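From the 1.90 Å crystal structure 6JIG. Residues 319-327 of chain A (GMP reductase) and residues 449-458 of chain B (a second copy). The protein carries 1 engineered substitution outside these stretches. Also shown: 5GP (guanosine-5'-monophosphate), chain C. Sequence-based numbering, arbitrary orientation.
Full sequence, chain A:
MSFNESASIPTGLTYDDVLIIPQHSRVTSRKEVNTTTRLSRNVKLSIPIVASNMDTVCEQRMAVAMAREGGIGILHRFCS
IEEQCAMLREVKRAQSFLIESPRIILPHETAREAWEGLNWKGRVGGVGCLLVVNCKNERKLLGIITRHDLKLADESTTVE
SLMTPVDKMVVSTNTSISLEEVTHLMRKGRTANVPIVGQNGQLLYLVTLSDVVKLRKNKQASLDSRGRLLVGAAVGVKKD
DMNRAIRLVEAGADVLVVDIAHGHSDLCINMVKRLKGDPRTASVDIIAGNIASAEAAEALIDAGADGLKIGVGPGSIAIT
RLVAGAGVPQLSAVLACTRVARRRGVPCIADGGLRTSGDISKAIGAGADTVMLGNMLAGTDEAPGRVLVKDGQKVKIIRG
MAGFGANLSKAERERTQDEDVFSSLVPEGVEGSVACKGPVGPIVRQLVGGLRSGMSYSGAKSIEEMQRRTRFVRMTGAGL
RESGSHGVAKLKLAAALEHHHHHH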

ATOM      1  N   ILE A 319     -17.089 -22.117  -0.643  1.00 44.46           N
ATOM      2  CA  ILE A 319     -17.796 -21.071   0.099  1.00 44.57           C
ATOM      3  C   ILE A 319     -19.200 -21.530   0.478  1.00 43.39           C
ATOM      4  O   ILE A 319     -20.095 -20.704   0.711  1.00 40.59           O
ATOM      5  CB  ILE A 319     -17.859 -19.750  -0.694  1.00 44.69           C
ATOM      6  CG1 ILE A 319     -18.494 -19.971  -2.065  1.00 47.87           C
ATOM      7  CG2 ILE A 319     -16.466 -19.129  -0.835  1.00 49.02           C
ATOM      8  CD1 ILE A 319     -18.757 -18.687  -2.819  1.00 51.92           C
ATOM      9  N   THR A 320     -19.397 -22.850   0.535  1.00 38.51           N
ATOM     10  CA  THR A 320     -20.589 -23.424   1.148  1.00 36.26           C
ATOM     11  C   THR A 320     -20.906 -22.788   2.499  1.00 34.83           C
ATOM     12  O   THR A 320     -22.071 -22.550   2.829  1.00 33.51           O
ATOM     13  CB  THR A 320     -20.387 -24.932   1.310  1.00 42.32           C
ATOM     14  OG1 THR A 320     -20.331 -25.543   0.013  1.00 43.88           O
ATOM     15  CG2 THR A 320     -21.492 -25.565   2.132  1.00 37.60           C
ATOM     16  N   ARG A 321     -19.882 -22.559   3.317  1.00 34.09           N
ATOM     17  CA  ARG A 321     -20.117 -21.971   4.623  1.00 34.20           C
ATOM     18  C   ARG A 321     -20.614 -20.532   4.501  1.00 39.12           C
ATOM     19  O   ARG A 321     -21.327 -20.055   5.388  1.00 37.82           O
ATOM     20  CB  ARG A 321     -18.833 -22.065   5.468  1.00 34.87           C
ATOM     21  CG  ARG A 321     -18.390 -23.522   5.691  1.00 38.55           C
ATOM     22  CD  ARG A 321     -17.093 -23.662   6.491  1.00 41.90           C
ATOM     23  NE  ARG A 321     -16.670 -25.058   6.629  1.00 38.67           N
ATOM     24  CZ  ARG A 321     -15.638 -25.452   7.371  1.00 36.96           C
ATOM     25  NH1 ARG A 321     -14.921 -24.555   8.061  1.00 37.50           N
ATOM     26  NH2 ARG A 321     -15.324 -26.738   7.426  1.00 36.90           N
ATOM     27  N   LEU A 322     -20.281 -19.839   3.406  1.00 33.84           N
ATOM     28  CA  LEU A 322     -20.763 -18.471   3.218  1.00 37.10           C
ATOM     29  C   LEU A 322     -22.109 -18.412   2.515  1.00 36.76           C
ATOM     30  O   LEU A 322     -22.876 -17.473   2.760  1.00 37.76           O
ATOM     31  CB  LEU A 322     -19.753 -17.643   2.418  1.00 40.14           C
ATOM     32  CG  LEU A 322     -18.328 -17.627   2.989  1.00 44.43           C
ATOM     33  CD1 LEU A 322     -17.427 -16.729   2.163  1.00 49.59           C
ATOM     34  CD2 LEU A 322     -18.331 -17.197   4.444  1.00 44.37           C
ATOM     35  N   VAL A 323     -22.412 -19.374   1.646  1.00 36.79           N
ATOM     36  CA  VAL A 323     -23.666 -19.350   0.897  1.00 37.56           C
ATOM     37  C   VAL A 323     -24.786 -20.041   1.664  1.00 34.81           C
ATOM     38  O   VAL A 323     -25.888 -19.502   1.801  1.00 33.31           O
ATOM     39  CB  VAL A 323     -23.465 -19.979  -0.497  1.00 39.57           C
ATOM     40  CG1 VAL A 323     -24.801 -20.153  -1.186  1.00 41.08           C
ATOM     41  CG2 VAL A 323     -22.546 -19.108  -1.338  1.00 44.17           C
ATOM     42  N   ALA A 324     -24.527 -21.245   2.172  1.00 35.70           N
ATOM     43  CA  ALA A 324     -25.522 -21.986   2.945  1.00 32.01           C
ATOM     44  C   ALA A 324     -25.379 -21.806   4.451  1.00 32.77           C
ATOM     45  O   ALA A 324     -26.356 -22.007   5.180  1.00 34.62           O
ATOM     46  CB  ALA A 324     -25.432 -23.485   2.618  1.00 33.51           C
ATOM     47  N   GLY A 325     -24.189 -21.458   4.932  1.00 32.22           N
ATOM     48  CA  GLY A 325     -23.976 -21.289   6.357  1.00 34.13           C
ATOM     49  C   GLY A 325     -23.641 -22.564   7.099  1.00 33.71           C
ATOM     50  O   GLY A 325     -23.595 -22.546   8.338  1.00 31.77           O
ATOM     51  N   ALA A 326     -23.391 -23.662   6.379  1.00 32.85           N
ATOM     52  CA  ALA A 326     -23.248 -24.997   6.938  1.00 31.75           C
ATOM     53  C   ALA A 326     -21.809 -25.485   6.830  1.00 32.17           C
ATOM     54  O   ALA A 326     -21.078 -25.116   5.906  1.00 34.71           O
ATOM     55  CB  ALA A 326     -24.157 -26.003   6.214  1.00 32.06           C
ATOM     56  N   GLY A 327     -21.428 -26.353   7.751  1.00 31.47           N
ATOM     57  CA  GLY A 327     -20.082 -26.893   7.772  1.00 31.04           C
ATOM     58  C   GLY A 327     -19.703 -27.328   9.175  1.00 32.04           C
ATOM     59  O   GLY A 327     -20.449 -27.151  10.138  1.00 31.95           O
TER
ATOM     60  N   GLY B 449     -32.104 -18.555  -2.590  1.00 39.68           N
ATOM     61  CA  GLY B 449     -31.450 -19.785  -3.013  1.00 38.58           C
ATOM     62  C   GLY B 449     -30.397 -20.259  -2.028  1.00 40.34           C
ATOM     63  O   GLY B 449     -30.276 -21.459  -1.764  1.00 37.36           O
ATOM     64  N   GLY B 450     -29.614 -19.328  -1.479  1.00 35.93           N
ATOM     65  CA  GLY B 450     -28.660 -19.700  -0.445  1.00 35.33           C
ATOM     66  C   GLY B 450     -29.348 -20.231   0.796  1.00 35.44           C
ATOM     67  O   GLY B 450     -28.958 -21.266   1.340  1.00 33.00           O
ATOM     68  N   LEU B 451     -30.395 -19.533   1.257  1.00 33.69           N
ATOM     69  CA  LEU B 451     -31.186 -20.047   2.375  1.00 33.32           C
ATOM     70  C   LEU B 451     -31.693 -21.461   2.105  1.00 34.68           C
ATOM     71  O   LEU B 451     -31.653 -22.324   2.984  1.00 35.29           O
ATOM     72  CB  LEU B 451     -32.367 -19.118   2.672  1.00 32.67           C
ATOM     73  CG  LEU B 451     -33.394 -19.683   3.656  1.00 34.24           C
ATOM     74  CD1 LEU B 451     -32.779 -19.917   5.039  1.00 31.91           C
ATOM     75  CD2 LEU B 451     -34.579 -18.746   3.785  1.00 33.80           C
ATOM     76  N   ARG B 452     -32.231 -21.704   0.906  1.00 34.10           N
ATOM     77  CA  ARG B 452     -32.715 -23.046   0.600  1.00 32.98           C
ATOM     78  C   ARG B 452     -31.598 -24.076   0.700  1.00 36.51           C
ATOM     79  O   ARG B 452     -31.830 -25.215   1.123  1.00 34.62           O
ATOM     80  CB  ARG B 452     -33.341 -23.087  -0.796  1.00 35.28           C
ATOM     81  CG  ARG B 452     -34.701 -22.436  -0.867  1.00 39.93           C
ATOM     82  CD  ARG B 452     -35.199 -22.422  -2.309  1.00 45.49           C
ATOM     83  NE  ARG B 452     -36.465 -21.716  -2.388  1.00 53.29           N
ATOM     84  CZ  ARG B 452     -37.641 -22.314  -2.532  1.00 56.25           C
ATOM     85  NH1 ARG B 452     -37.700 -23.636  -2.642  1.00 61.20           N
ATOM     86  NH2 ARG B 452     -38.755 -21.591  -2.580  1.00 62.13           N
ATOM     87  N   SER B 453     -30.379 -23.697   0.313  1.00 36.99           N
ATOM     88  CA  SER B 453     -29.247 -24.600   0.475  1.00 37.31           C
ATOM     89  C   SER B 453     -28.994 -24.899   1.951  1.00 36.73           C
ATOM     90  O   SER B 453     -28.796 -26.055   2.335  1.00 34.63           O
ATOM     91  CB  SER B 453     -28.005 -24.009  -0.188  1.00 38.73           C
ATOM     92  OG  SER B 453     -26.916 -24.915  -0.084  1.00 40.37           O
ATOM     93  N   GLY B 454     -29.003 -23.867   2.802  1.00 36.37           N
ATOM     94  CA  GLY B 454     -28.838 -24.112   4.227  1.00 32.62           C
ATOM     95  C   GLY B 454     -29.945 -24.975   4.804  1.00 35.31           C
ATOM     96  O   GLY B 454     -29.699 -25.830   5.653  1.00 33.12           O
ATOM     97  N   MET B 455     -31.182 -24.760   4.356  1.00 31.64           N
ATOM     98  CA  MET B 455     -32.273 -25.601   4.837  1.00 31.67           C
ATOM     99  C   MET B 455     -32.042 -27.057   4.455  1.00 34.52           C
ATOM    100  O   MET B 455     -32.307 -27.969   5.247  1.00 34.11           O
ATOM    101  CB  MET B 455     -33.611 -25.082   4.288  1.00 32.50           C
ATOM    102  CG  MET B 455     -33.968 -23.687   4.833  1.00 32.83           C
ATOM    103  SD  MET B 455     -35.416 -22.964   4.002  1.00 37.49           S
ATOM    104  CE  MET B 455     -36.676 -24.124   4.547  1.00 37.37           C
ATOM    105  N   SER B 456     -31.530 -27.288   3.250  1.00 33.37           N
ATOM    106  CA  SER B 456     -31.210 -28.648   2.831  1.00 37.46           C
ATOM    107  C   SER B 456     -30.127 -29.265   3.711  1.00 39.37           C
ATOM    108  O   SER B 456     -30.148 -30.472   3.977  1.00 37.41           O
ATOM    109  CB  SER B 456     -30.776 -28.647   1.371  1.00 42.60           C
ATOM    110  OG  SER B 456     -30.476 -29.965   0.945  1.00 50.69           O
ATOM    111  N   TYR B 457     -29.171 -28.453   4.180  1.00 36.26           N
ATOM    112  CA  TYR B 457     -28.140 -29.009   5.055  1.00 35.97           C
ATOM    113  C   TYR B 457     -28.709 -29.384   6.415  1.00 35.32           C
ATOM    114  O   TYR B 457     -28.189 -30.296   7.071  1.00 37.71           O
ATOM    115  CB  TYR B 457     -26.974 -28.034   5.217  1.00 34.38           C
ATOM    116  CG  TYR B 457     -25.945 -28.155   4.130  1.00 33.01           C
ATOM    117  CD1 TYR B 457     -25.034 -29.207   4.131  1.00 35.82           C
ATOM    118  CD2 TYR B 457     -25.894 -27.238   3.085  1.00 35.18           C
ATOM    119  CE1 TYR B 457     -24.092 -29.326   3.145  1.00 36.65           C
ATOM    120  CE2 TYR B 457     -24.956 -27.353   2.084  1.00 35.19           C
ATOM    121  CZ  TYR B 457     -24.054 -28.407   2.123  1.00 37.22           C
ATOM    122  OH  TYR B 457     -23.104 -28.543   1.144  1.00 34.91           O
ATOM    123  N   SER B 458     -29.765 -28.704   6.854  1.00 32.99           N
ATOM    124  CA  SER B 458     -30.443 -29.056   8.095  1.00 33.78           C
ATOM    125  C   SER B 458     -31.501 -30.131   7.893  1.00 33.21           C
ATOM    126  O   SER B 458     -32.163 -30.512   8.867  1.00 36.23           O
ATOM    127  CB  SER B 458     -31.097 -27.814   8.736  1.00 33.95           C
ATOM    128  OG  SER B 458     -30.126 -27.022   9.438  1.00 38.62           O
TER
HETATM  129  P   5GP C 601      -8.316 -27.712  -0.989  1.00 39.22           P
HETATM  130  O1P 5GP C 601      -8.442 -26.832   0.244  1.00 38.83           O
HETATM  131  O2P 5GP C 601      -8.183 -26.930  -2.280  1.00 39.72           O
HETATM  132  O3P 5GP C 601      -7.329 -28.844  -0.846  1.00 38.41           O
HETATM  133  O5' 5GP C 601      -9.732 -28.450  -1.000  1.00 39.27           O
HETATM  134  C5' 5GP C 601     -10.209 -29.184  -2.117  1.00 38.25           C
HETATM  135  C4' 5GP C 601     -11.574 -29.775  -1.827  1.00 37.98           C
HETATM  136  O4' 5GP C 601     -12.567 -28.722  -1.826  1.00 40.93           O
HETATM  137  C3' 5GP C 601     -12.116 -30.762  -2.852  1.00 38.54           C
HETATM  138  O3' 5GP C 601     -11.545 -32.060  -2.740  1.00 36.04           O
HETATM  139  C2' 5GP C 601     -13.634 -30.710  -2.607  1.00 40.55           C
HETATM  140  O2' 5GP C 601     -14.032 -31.550  -1.532  1.00 41.32           O
HETATM  141  C1' 5GP C 601     -13.835 -29.268  -2.136  1.00 40.90           C
HETATM  142  N9  5GP C 601     -14.455 -28.421  -3.161  1.00 45.05           N
HETATM  143  C8  5GP C 601     -14.039 -28.226  -4.422  1.00 46.66           C
HETATM  144  N7  5GP C 601     -14.891 -27.346  -5.011  1.00 48.87           N
HETATM  145  C5  5GP C 601     -15.815 -26.988  -4.086  1.00 49.64           C
HETATM  146  C6  5GP C 601     -16.908 -26.132  -4.092  1.00 50.31           C
HETATM  147  O6  5GP C 601     -17.178 -25.491  -5.129  1.00 50.91           O
HETATM  148  N1  5GP C 601     -17.654 -26.006  -2.983  1.00 47.19           N
HETATM  149  C2  5GP C 601     -17.367 -26.687  -1.865  1.00 47.37           C
HETATM  150  N2  5GP C 601     -18.134 -26.536  -0.762  1.00 45.84           N
HETATM  151  N3  5GP C 601     -16.300 -27.521  -1.818  1.00 43.14           N
HETATM  152  C4  5GP C 601     -15.530 -27.673  -2.921  1.00 44.07           C

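Two protein surfaces can be held together without a single hydrogen bond between them, provided that their shapes fit closely; here small residues also let the backbones come near. The contact between residues 319-327 of chain A and residues 449-458 of chain B is a compact example: no hydrogen bond crosses it, and 285 Å² is buried, summed over both sides, largely by small residues packed against a helix.

A:Ile319 occupies the N-cap position and stays out of reach of the chain B stretch, but A:Ile319 O accepts a hydrogen bond from A:Val323 N at 2.8 Å and so helps set the turn that follows. A:Thr320 comes next, and it serves two partners. Its CA-to-CB bond points toward the chain B stretch, and with chi1 in the m well A:Thr320 CG2 lies 3.5 Å from B:Tyr457 OH, while A:Thr320 OG1 accepts a hydrogen bond from N2 of the bound guanosine-5'-monophosphate at 2.5 Å. A branched side chain with one methyl and one hydroxyl suits a place that meets a tyrosine with its methyl and a nucleotide base with its hydroxyl.

A:Arg321 and A:Leu322 make no contact with the other stretch. At A:Val323 the backbone joins in: A:Val323 O approaches B:Gly450 O to 3.6 Å, a proximity of two acceptors that is no bond, while A:Val323 CG1 lies 4.0 Å from B:Gly450 CA. Glycine fits here because a CB on B:Gly450 would lie 2.9 Å from A:Val323 O, a clash.

A:Ala324 is the center of the contact, with A:Ala324 CA 4.1 Å from B:Gly454 CA. A:Ala324 CB sits 3.4 Å from B:Ser453 OG, a hydroxyl already hydrogen-bonded elsewhere in the structure, and 3.8 Å from B:Tyr457 CD2. On the backbone side, A:Ala324 O comes within 3.4 Å of B:Gly454 CA. Again the absent side chain matters, since a CB on B:Gly454 would fall 2.6 Å from A:Ala324 O, a clash. The two glycines, four residues apart, thus lie one helical turn from each other and let the chain A carbonyls approach the helix.

A:Gly325 leaves helical geometry with positive phi, where a CB would be jammed against the preceding carbonyl O. Beyond this turn, A:Ala326 points its CB toward the chain B stretch and places it over one face of the B:Tyr457 ring, with A:Ala326 CB 3.5 Å from B:Tyr457 CG and 3.9 Å from the ring centroid, in a CH-pi contact 29° off the ring normal. A:Gly327 makes no contact across the stretches. The principle is plain: glycines admit the backbone, alanines fill the short gaps, and one aromatic ring gathers several methyl groups around it.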